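Local coordinates for protein cystatin-2 (Ornithodoros moubata, PDB 3L0R) that inhibits cysteine proteinases, with broad specificity for cathepsins L, S, B, C and H, as a secreted tick salivary cystatin, at residues Thr8-Thr13 and Lys42-Gln47; Gly51-Leu56 and Val91-Pro96. All coordinates share one frame; numbering follows the deposited sequence.

Contact 1 of 2, residues Thr8-Thr13 and Lys42-Gln47; sequences TRQDPT and KEVETQ
R9 extends along one face of the sheet to two glutamates, E43 and E45. Its chain bends at chi3 (-82°), which turns the guanidinium side-on to E43. NE and NH2 of R9 both donate to OE2 of E43, each at 2.7 Å in a bent bond. E45 runs alongside R9, with CG over a face of the guanidinium. OE2 of E45 lies 3.1 Å from NH2 of R9 but well out of the plane, so this pair is held by charge alone.

The backbones are antiparallel. T8 and T46 exchange two bonds, with T8 N to T46 O at 2.7 Å. Q10 N donates to V44 O at 2.8 Å. Water 1 replaces the return bond of this pair, between Q10 O and V44 N, where the strands begin to part.

On the other face, NE2 of Q10 makes a weak bond to OG1 of T46. CG2 of V44 meets CB of P12 at 4.0 Å.

A short N-terminal strand, 8-10, is thus added to one edge of the cystatin sheet. Strand 34-48 separates it from strand 52-66, where T46 touches M52 and Y54. F17 of helix 15-25 packs on Q10 and V44, opposite the salt bridges.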
ATOM      1  N   THR A   8      -9.157  12.129  -8.206  1.00 55.87           N
ATOM      2  CA  THR A   8      -8.435  13.378  -7.956  1.00 55.86           C
ATOM      3  C   THR A   8      -6.982  13.108  -7.581  1.00 54.26           C
ATOM      4  O   THR A   8      -6.697  12.413  -6.607  1.00 54.11           O
ATOM      5  CB  THR A   8      -9.155  14.220  -6.904  1.00 57.41           C
ATOM      6  OG1 THR A   8     -10.468  14.511  -7.393  1.00 59.84           O
ATOM      7  CG2 THR A   8      -8.420  15.532  -6.623  1.00 57.20           C
ATOM      8  N   ARG A   9      -6.059  13.637  -8.367  1.00 54.18           N
ATOM      9  CA  ARG A   9      -4.643  13.413  -8.085  1.00 53.39           C
ATOM     10  C   ARG A   9      -4.180  14.215  -6.862  1.00 53.24           C
ATOM     11  O   ARG A   9      -4.491  15.401  -6.726  1.00 54.48           O
ATOM     12  CB  ARG A   9      -3.748  13.673  -9.310  1.00 53.53           C
ATOM     13  CG  ARG A   9      -2.336  13.136  -9.105  1.00 55.07           C
ATOM     14  CD  ARG A   9      -1.584  12.948 -10.409  1.00 60.05           C
ATOM     15  NE  ARG A   9      -1.929  11.689 -11.057  1.00 62.25           N
ATOM     16  CZ  ARG A   9      -2.748  11.612 -12.102  1.00 66.45           C
ATOM     17  NH1 ARG A   9      -3.283  12.722 -12.608  1.00 66.64           N
ATOM     18  NH2 ARG A   9      -3.036  10.430 -12.647  1.00 67.57           N
ATOM     19  N   GLN A  10      -3.453  13.528  -5.979  1.00 52.09           N
ATOM     20  CA  GLN A  10      -2.964  14.080  -4.722  1.00 52.06           C
ATOM     21  C   GLN A  10      -1.444  14.224  -4.719  1.00 52.21           C
ATOM     22  O   GLN A  10      -0.721  13.636  -5.561  1.00 51.18           O
ATOM     23  CB  GLN A  10      -3.376  13.165  -3.565  1.00 51.71           C
ATOM     24  CG  GLN A  10      -4.879  12.875  -3.483  1.00 51.57           C
ATOM     25  CD  GLN A  10      -5.711  14.122  -3.228  1.00 53.71           C
ATOM     26  OE1 GLN A  10      -5.251  15.065  -2.578  1.00 54.92           O
ATOM     27  NE2 GLN A  10      -6.942  14.131  -3.733  1.00 53.96           N
ATOM     28  N   ASP A  11      -0.962  15.008  -3.762  1.00 53.25           N
ATOM     29  CA  ASP A  11       0.458  15.037  -3.434  1.00 53.61           C
ATOM     30  C   ASP A  11       0.833  13.697  -2.793  1.00 52.34           C
ATOM     31  O   ASP A  11       0.340  13.372  -1.698  1.00 53.51           O
ATOM     32  CB  ASP A  11       0.750  16.197  -2.483  1.00 55.49           C
ATOM     33  CG  ASP A  11       2.183  16.212  -2.006  1.00 55.72           C
ATOM     34  OD1 ASP A  11       2.976  15.336  -2.392  1.00 52.95           O
ATOM     35  OD2 ASP A  11       2.519  17.116  -1.228  1.00 58.19           O
ATOM     36  N   PRO A  12       1.694  12.906  -3.465  1.00 51.29           N
ATOM     37  CA  PRO A  12       1.916  11.520  -3.015  1.00 50.01           C
ATOM     38  C   PRO A  12       2.836  11.403  -1.780  1.00 51.27           C
ATOM     39  O   PRO A  12       3.008  10.298  -1.255  1.00 50.65           O
ATOM     40  CB  PRO A  12       2.597  10.886  -4.221  1.00 49.30           C
ATOM     41  CG  PRO A  12       3.418  12.031  -4.786  1.00 50.34           C
ATOM     42  CD  PRO A  12       2.520  13.234  -4.646  1.00 51.63           C
ATOM     43  N   THR A  13       3.419  12.517  -1.333  1.00 52.78           N
ATOM     44  CA  THR A  13       4.399  12.487  -0.250  1.00 54.68           C
ATOM     45  C   THR A  13       3.730  12.621   1.111  1.00 56.57           C
ATOM     46  O   THR A  13       4.417  12.636   2.142  1.00 57.96           O
ATOM     47  CB  THR A  13       5.449  13.622  -0.361  1.00 57.28           C
ATOM     48  OG1 THR A  13       4.788  14.886  -0.257  1.00 57.09           O
ATOM     49  CG2 THR A  13       6.248  13.544  -1.686  1.00 56.56           C
ATOM     50  N   LYS A  42       4.810   6.742  -5.336  1.00 52.26           N
ATOM     51  CA  LYS A  42       5.072   7.529  -6.537  1.00 53.67           C
ATOM     52  C   LYS A  42       3.903   8.431  -6.906  1.00 53.33           C
ATOM     53  O   LYS A  42       4.090   9.580  -7.332  1.00 53.94           O
ATOM     54  CB  LYS A  42       5.422   6.611  -7.712  1.00 55.78           C
ATOM     55  CG  LYS A  42       6.806   6.017  -7.622  1.00 59.66           C
ATOM     56  CD  LYS A  42       6.856   4.643  -8.256  1.00 67.64           C
ATOM     57  CE  LYS A  42       6.822   4.681  -9.786  1.00 74.70           C
ATOM     58  NZ  LYS A  42       7.822   3.744 -10.417  1.00 80.48           N
ATOM     59  N   GLU A  43       2.692   7.901  -6.742  1.00 52.56           N
ATOM     60  CA  GLU A  43       1.511   8.580  -7.234  1.00 53.49           C
ATOM     61  C   GLU A  43       0.270   8.205  -6.426  1.00 51.45           C
ATOM     62  O   GLU A  43       0.139   7.061  -5.994  1.00 50.26           O
ATOM     63  CB  GLU A  43       1.350   8.285  -8.729  1.00 55.97           C
ATOM     64  CG  GLU A  43       0.021   8.708  -9.297  1.00 58.62           C
ATOM     65  CD  GLU A  43      -0.052   8.610 -10.811  1.00 62.97           C
ATOM     66  OE1 GLU A  43       0.908   8.067 -11.453  1.00 65.69           O
ATOM     67  OE2 GLU A  43      -1.082   9.109 -11.342  1.00 65.18           O
ATOM     68  N   VAL A  44      -0.619   9.186  -6.203  1.00 51.49           N
ATOM     69  CA  VAL A  44      -1.858   8.979  -5.424  1.00 49.82           C
ATOM     70  C   VAL A  44      -3.084   9.656  -6.066  1.00 50.82           C
ATOM     71  O   VAL A  44      -3.025  10.804  -6.484  1.00 52.39           O
ATOM     72  CB  VAL A  44      -1.715   9.463  -3.944  1.00 49.40           C
ATOM     73  CG1 VAL A  44      -3.031   9.286  -3.168  1.00 47.15           C
ATOM     74  CG2 VAL A  44      -0.591   8.725  -3.246  1.00 48.45           C
ATOM     75  N   GLU A  45      -4.187   8.919  -6.133  1.00 49.96           N
ATOM     76  CA  GLU A  45      -5.448   9.422  -6.648  1.00 51.42           C
ATOM     77  C   GLU A  45      -6.552   8.948  -5.728  1.00 49.80           C
ATOM     78  O   GLU A  45      -6.558   7.788  -5.284  1.00 48.23           O
ATOM     79  CB  GLU A  45      -5.721   8.924  -8.068  1.00 54.07           C
ATOM     80  CG  GLU A  45      -4.793   9.507  -9.114  1.00 58.38           C
ATOM     81  CD  GLU A  45      -4.713   8.627 -10.348  1.00 64.47           C
ATOM     82  OE1 GLU A  45      -3.948   7.609 -10.309  1.00 64.80           O
ATOM     83  OE2 GLU A  45      -5.407   8.966 -11.346  1.00 66.60           O
ATOM     84  N   THR A  46      -7.483   9.854  -5.437  1.00 50.32           N
ATOM     85  CA  THR A  46      -8.604   9.537  -4.550  1.00 48.91           C
ATOM     86  C   THR A  46      -9.913   9.703  -5.281  1.00 50.40           C
ATOM     87  O   THR A  46     -10.014  10.497  -6.225  1.00 53.07           O
ATOM     88  CB  THR A  46      -8.581  10.397  -3.269  1.00 49.29           C
ATOM     89  OG1 THR A  46      -8.555  11.801  -3.611  1.00 50.67           O
ATOM     90  CG2 THR A  46      -7.351  10.050  -2.453  1.00 48.39           C
ATOM     91  N   GLN A  47     -10.907   8.938  -4.861  1.00 49.47           N
ATOM     92  CA  GLN A  47     -12.208   8.960  -5.489  1.00 51.03           C
ATOM     93  C   GLN A  47     -13.232   8.878  -4.376  1.00 50.79           C
ATOM     94  O   GLN A  47     -13.154   7.986  -3.521  1.00 50.18           O
ATOM     95  CB  GLN A  47     -12.367   7.768  -6.437  1.00 51.63           C
ATOM     96  CG  GLN A  47     -13.704   7.719  -7.193  1.00 54.13           C
ATOM     97  CD  GLN A  47     -13.849   6.461  -8.026  1.00 56.80           C
ATOM     98  OE1 GLN A  47     -13.700   5.347  -7.519  1.00 57.17           O
ATOM     99  NE2 GLN A  47     -14.133   6.629  -9.313  1.00 59.49           N
TER
HETATM  100  O   HOH W   1       0.095  11.612  -7.239  1.00 46.13           O

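Contact 2 of 2, residues Gly51-Leu56 and Val91-Pro96; sequences GMNYKL and VIYHVP
Y54 and I92 form the close-packed part of this contact. They are a hydrogen-bonded antiparallel pair, with Y54 N to I92 O at 2.8 Å and I92 N to Y54 O at 2.9 Å. M52 and H94 form another, with H94 N to M52 O at 2.9 Å. CD1 of L56 presses on CD1 of I92 at 3.5 Å. Helix 15-25 covers this face: F17 and L20 touch Y54, and A24 touches I92.

Toward H94 the same face becomes wetter. The edge of the Y54 ring meets CB of H94, CE2 to CB being 4.0 Å. Water 2 links OH of Y54 to ND1 of H94.

The other face is looser. CD1 of Y93 lies 3.2 Å from OD1 of N53, with ring and amide planes 44° apart. ND2 of N53 bonds to Q47. The Y93 side chain also touches V49, A50 and T104. An alanine in place of Y93 would probably leave a gap beside N53, V49 and A50.

CA of G51 lies 3.3 Å from H94 O, where a side chain would clash. In this cystatin fold, the G51 and P96 end adjoins the QVVAG and Pro-Trp hairpin loops, which probably enter the protease active-site cleft.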
ATOM      1  N   GLY A  51     -17.839   6.330   0.899  1.00 54.02           N
ATOM      2  CA  GLY A  51     -16.504   6.169   1.470  1.00 53.25           C
ATOM      3  C   GLY A  51     -15.504   6.768   0.484  1.00 52.34           C
ATOM      4  O   GLY A  51     -15.874   7.587  -0.371  1.00 52.83           O
ATOM      5  N   MET A  52     -14.243   6.351   0.591  1.00 60.55           N
ATOM      6  CA  MET A  52     -13.144   6.842  -0.239  1.00 58.92           C
ATOM      7  C   MET A  52     -12.338   5.702  -0.852  1.00 56.98           C
ATOM      8  O   MET A  52     -12.002   4.730  -0.166  1.00 56.33           O
ATOM      9  CB  MET A  52     -12.188   7.694   0.599  1.00 59.18           C
ATOM     10  CG  MET A  52     -12.727   9.064   0.989  1.00 64.52           C
ATOM     11  SD  MET A  52     -12.803  10.204  -0.415  1.00 69.52           S
ATOM     12  CE  MET A  52     -11.191   9.930  -1.089  1.00 63.38           C
ATOM     13  N   ASN A  53     -12.028   5.839  -2.141  1.00 55.70           N
ATOM     14  CA  ASN A  53     -11.053   4.988  -2.792  1.00 54.54           C
ATOM     15  C   ASN A  53      -9.706   5.679  -2.852  1.00 53.55           C
ATOM     16  O   ASN A  53      -9.632   6.864  -3.196  1.00 54.21           O
ATOM     17  CB  ASN A  53     -11.489   4.634  -4.204  1.00 54.79           C
ATOM     18  CG  ASN A  53     -12.551   3.591  -4.228  1.00 56.75           C
ATOM     19  OD1 ASN A  53     -12.531   2.640  -3.435  1.00 57.36           O
ATOM     20  ND2 ASN A  53     -13.507   3.750  -5.138  1.00 56.10           N
ATOM     21  N   TYR A  54      -8.652   4.941  -2.499  1.00 52.61           N
ATOM     22  CA  TYR A  54      -7.262   5.433  -2.613  1.00 51.29           C
ATOM     23  C   TYR A  54      -6.569   4.550  -3.599  1.00 51.08           C
ATOM     24  O   TYR A  54      -6.529   3.325  -3.423  1.00 51.47           O
ATOM     25  CB  TYR A  54      -6.530   5.385  -1.278  1.00 50.28           C
ATOM     26  CG  TYR A  54      -7.165   6.286  -0.239  1.00 51.45           C
ATOM     27  CD1 TYR A  54      -6.708   7.597  -0.057  1.00 51.93           C
ATOM     28  CD2 TYR A  54      -8.245   5.840   0.547  1.00 49.88           C
ATOM     29  CE1 TYR A  54      -7.290   8.443   0.890  1.00 52.40           C
ATOM     30  CE2 TYR A  54      -8.827   6.662   1.483  1.00 50.29           C
ATOM     31  CZ  TYR A  54      -8.350   7.960   1.647  1.00 53.79           C
ATOM     32  OH  TYR A  54      -8.924   8.785   2.569  1.00 56.52           O
ATOM     33  N   LYS A  55      -6.089   5.174  -4.675  1.00 51.32           N
ATOM     34  CA  LYS A  55      -5.273   4.505  -5.678  1.00 50.68           C
ATOM     35  C   LYS A  55      -3.783   4.923  -5.554  1.00 50.51           C
ATOM     36  O   LYS A  55      -3.386   6.046  -5.884  1.00 50.86           O
ATOM     37  CB  LYS A  55      -5.848   4.739  -7.075  1.00 51.61           C
ATOM     38  CG  LYS A  55      -4.992   4.158  -8.202  1.00 52.39           C
ATOM     39  CD  LYS A  55      -5.835   3.519  -9.265  1.00 53.99           C
ATOM     40  CE  LYS A  55      -6.469   4.539 -10.159  1.00 56.95           C
ATOM     41  NZ  LYS A  55      -7.568   3.922 -10.926  1.00 58.51           N
ATOM     42  N   LEU A  56      -2.968   3.991  -5.071  1.00 49.76           N
ATOM     43  CA  LEU A  56      -1.562   4.257  -4.819  1.00 49.76           C
ATOM     44  C   LEU A  56      -0.663   3.480  -5.769  1.00 49.86           C
ATOM     45  O   LEU A  56      -0.750   2.241  -5.858  1.00 50.00           O
ATOM     46  CB  LEU A  56      -1.210   3.923  -3.367  1.00 49.46           C
ATOM     47  CG  LEU A  56      -2.291   4.212  -2.306  1.00 50.77           C
ATOM     48  CD1 LEU A  56      -1.966   3.490  -1.023  1.00 49.75           C
ATOM     49  CD2 LEU A  56      -2.486   5.727  -2.054  1.00 51.83           C
ATOM     50  N   VAL A  91      -5.363  -0.343  -4.736  1.00 53.73           N
ATOM     51  CA  VAL A  91      -6.606   0.362  -4.461  1.00 53.77           C
ATOM     52  C   VAL A  91      -7.159  -0.112  -3.121  1.00 53.99           C
ATOM     53  O   VAL A  91      -7.403  -1.315  -2.923  1.00 54.39           O
ATOM     54  CB  VAL A  91      -7.657   0.212  -5.586  1.00 55.41           C
ATOM     55  CG1 VAL A  91      -8.913   1.035  -5.259  1.00 55.07           C
ATOM     56  CG2 VAL A  91      -7.081   0.634  -6.944  1.00 54.63           C
ATOM     57  N   ILE A  92      -7.302   0.860  -2.213  1.00 53.57           N
ATOM     58  CA  ILE A  92      -7.896   0.693  -0.887  1.00 53.35           C
ATOM     59  C   ILE A  92      -9.228   1.416  -0.843  1.00 54.25           C
ATOM     60  O   ILE A  92      -9.313   2.612  -1.160  1.00 53.63           O
ATOM     61  CB  ILE A  92      -6.999   1.267   0.268  1.00 52.30           C
ATOM     62  CG1 ILE A  92      -5.669   0.537   0.347  1.00 51.60           C
ATOM     63  CG2 ILE A  92      -7.706   1.173   1.640  1.00 52.31           C
ATOM     64  CD1 ILE A  92      -4.559   1.283  -0.255  1.00 54.05           C
ATOM     65  N   TYR A  93     -10.242   0.654  -0.436  1.00 55.53           N
ATOM     66  CA  TYR A  93     -11.576   1.124  -0.138  1.00 57.07           C
ATOM     67  C   TYR A  93     -11.713   1.346   1.371  1.00 56.82           C
ATOM     68  O   TYR A  93     -11.499   0.420   2.163  1.00 56.00           O
ATOM     69  CB  TYR A  93     -12.564   0.069  -0.599  1.00 59.81           C
ATOM     70  CG  TYR A  93     -14.005   0.489  -0.526  1.00 63.77           C
ATOM     71  CD1 TYR A  93     -14.414   1.718  -1.014  1.00 66.64           C
ATOM     72  CD2 TYR A  93     -14.961  -0.339   0.020  1.00 65.97           C
ATOM     73  CE1 TYR A  93     -15.736   2.112  -0.959  1.00 69.09           C
ATOM     74  CE2 TYR A  93     -16.280   0.051   0.078  1.00 70.48           C
ATOM     75  CZ  TYR A  93     -16.657   1.283  -0.422  1.00 70.38           C
ATOM     76  OH  TYR A  93     -17.969   1.688  -0.380  1.00 73.54           O
ATOM     77  N   HIS A  94     -12.057   2.581   1.755  1.00 58.13           N
ATOM     78  CA  HIS A  94     -12.180   2.995   3.154  1.00 55.92           C
ATOM     79  C   HIS A  94     -13.619   3.429   3.458  1.00 54.04           C
ATOM     80  O   HIS A  94     -14.167   4.298   2.783  1.00 53.53           O
ATOM     81  CB  HIS A  94     -11.205   4.149   3.450  1.00 57.19           C
ATOM     82  CG  HIS A  94     -11.111   4.537   4.903  1.00 58.27           C
ATOM     83  ND1 HIS A  94     -10.734   5.802   5.311  1.00 61.61           N
ATOM     84  CD2 HIS A  94     -11.321   3.831   6.039  1.00 58.71           C
ATOM     85  CE1 HIS A  94     -10.724   5.860   6.631  1.00 60.30           C
ATOM     86  NE2 HIS A  94     -11.065   4.675   7.097  1.00 60.58           N
ATOM     87  N   VAL A  95     -14.230   2.806   4.467  1.00 52.89           N
ATOM     88  CA  VAL A  95     -15.522   3.254   4.973  1.00 51.20           C
ATOM     89  C   VAL A  95     -15.291   3.777   6.398  1.00 52.35           C
ATOM     90  O   VAL A  95     -15.380   3.009   7.371  1.00 53.94           O
ATOM     91  CB  VAL A  95     -16.559   2.116   4.948  1.00 51.02           C
ATOM     92  CG1 VAL A  95     -17.925   2.573   5.509  1.00 48.14           C
ATOM     93  CG2 VAL A  95     -16.690   1.570   3.529  1.00 51.94           C
ATOM     94  N   PRO A  96     -14.993   5.085   6.531  1.00 53.20           N
ATOM     95  CA  PRO A  96     -14.499   5.618   7.809  1.00 56.14           C
ATOM     96  C   PRO A  96     -15.471   5.415   8.986  1.00 57.23           C
ATOM     97  O   PRO A  96     -15.030   5.099  10.100  1.00 60.34           O
ATOM     98  CB  PRO A  96     -14.275   7.118   7.521  1.00 58.75           C
ATOM     99  CG  PRO A  96     -14.178   7.214   6.040  1.00 57.34           C
ATOM    100  CD  PRO A  96     -15.112   6.133   5.513  1.00 53.90           C
TER
HETATM  101  O   HOH W   2     -11.044   8.193   3.966  1.00 48.89           O

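Contacts 1 and 2 belong to one antiparallel sheet, in the order 8-10, 34-48, 52-66, 86-95, 100-108. Contact 1 joins the first two strands at the margin. Contact 2 joins the third and fourth, further in. Strands 34-48 and 52-66 are neighbours and tie the contacts together: E45 O lies 2.7 Å from K55 N, and Q47 O lies 2.8 Å from N53 N. Both are partly buried, but contact 2 has more buried residues. Contact 1 has a shorter backbone ladder and adds a salt-bridge network. Contact 2 has four regular backbone bonds and relies more on apolar and aromatic packing. F17 serves both contacts, while L20 and A24 add to contact 2.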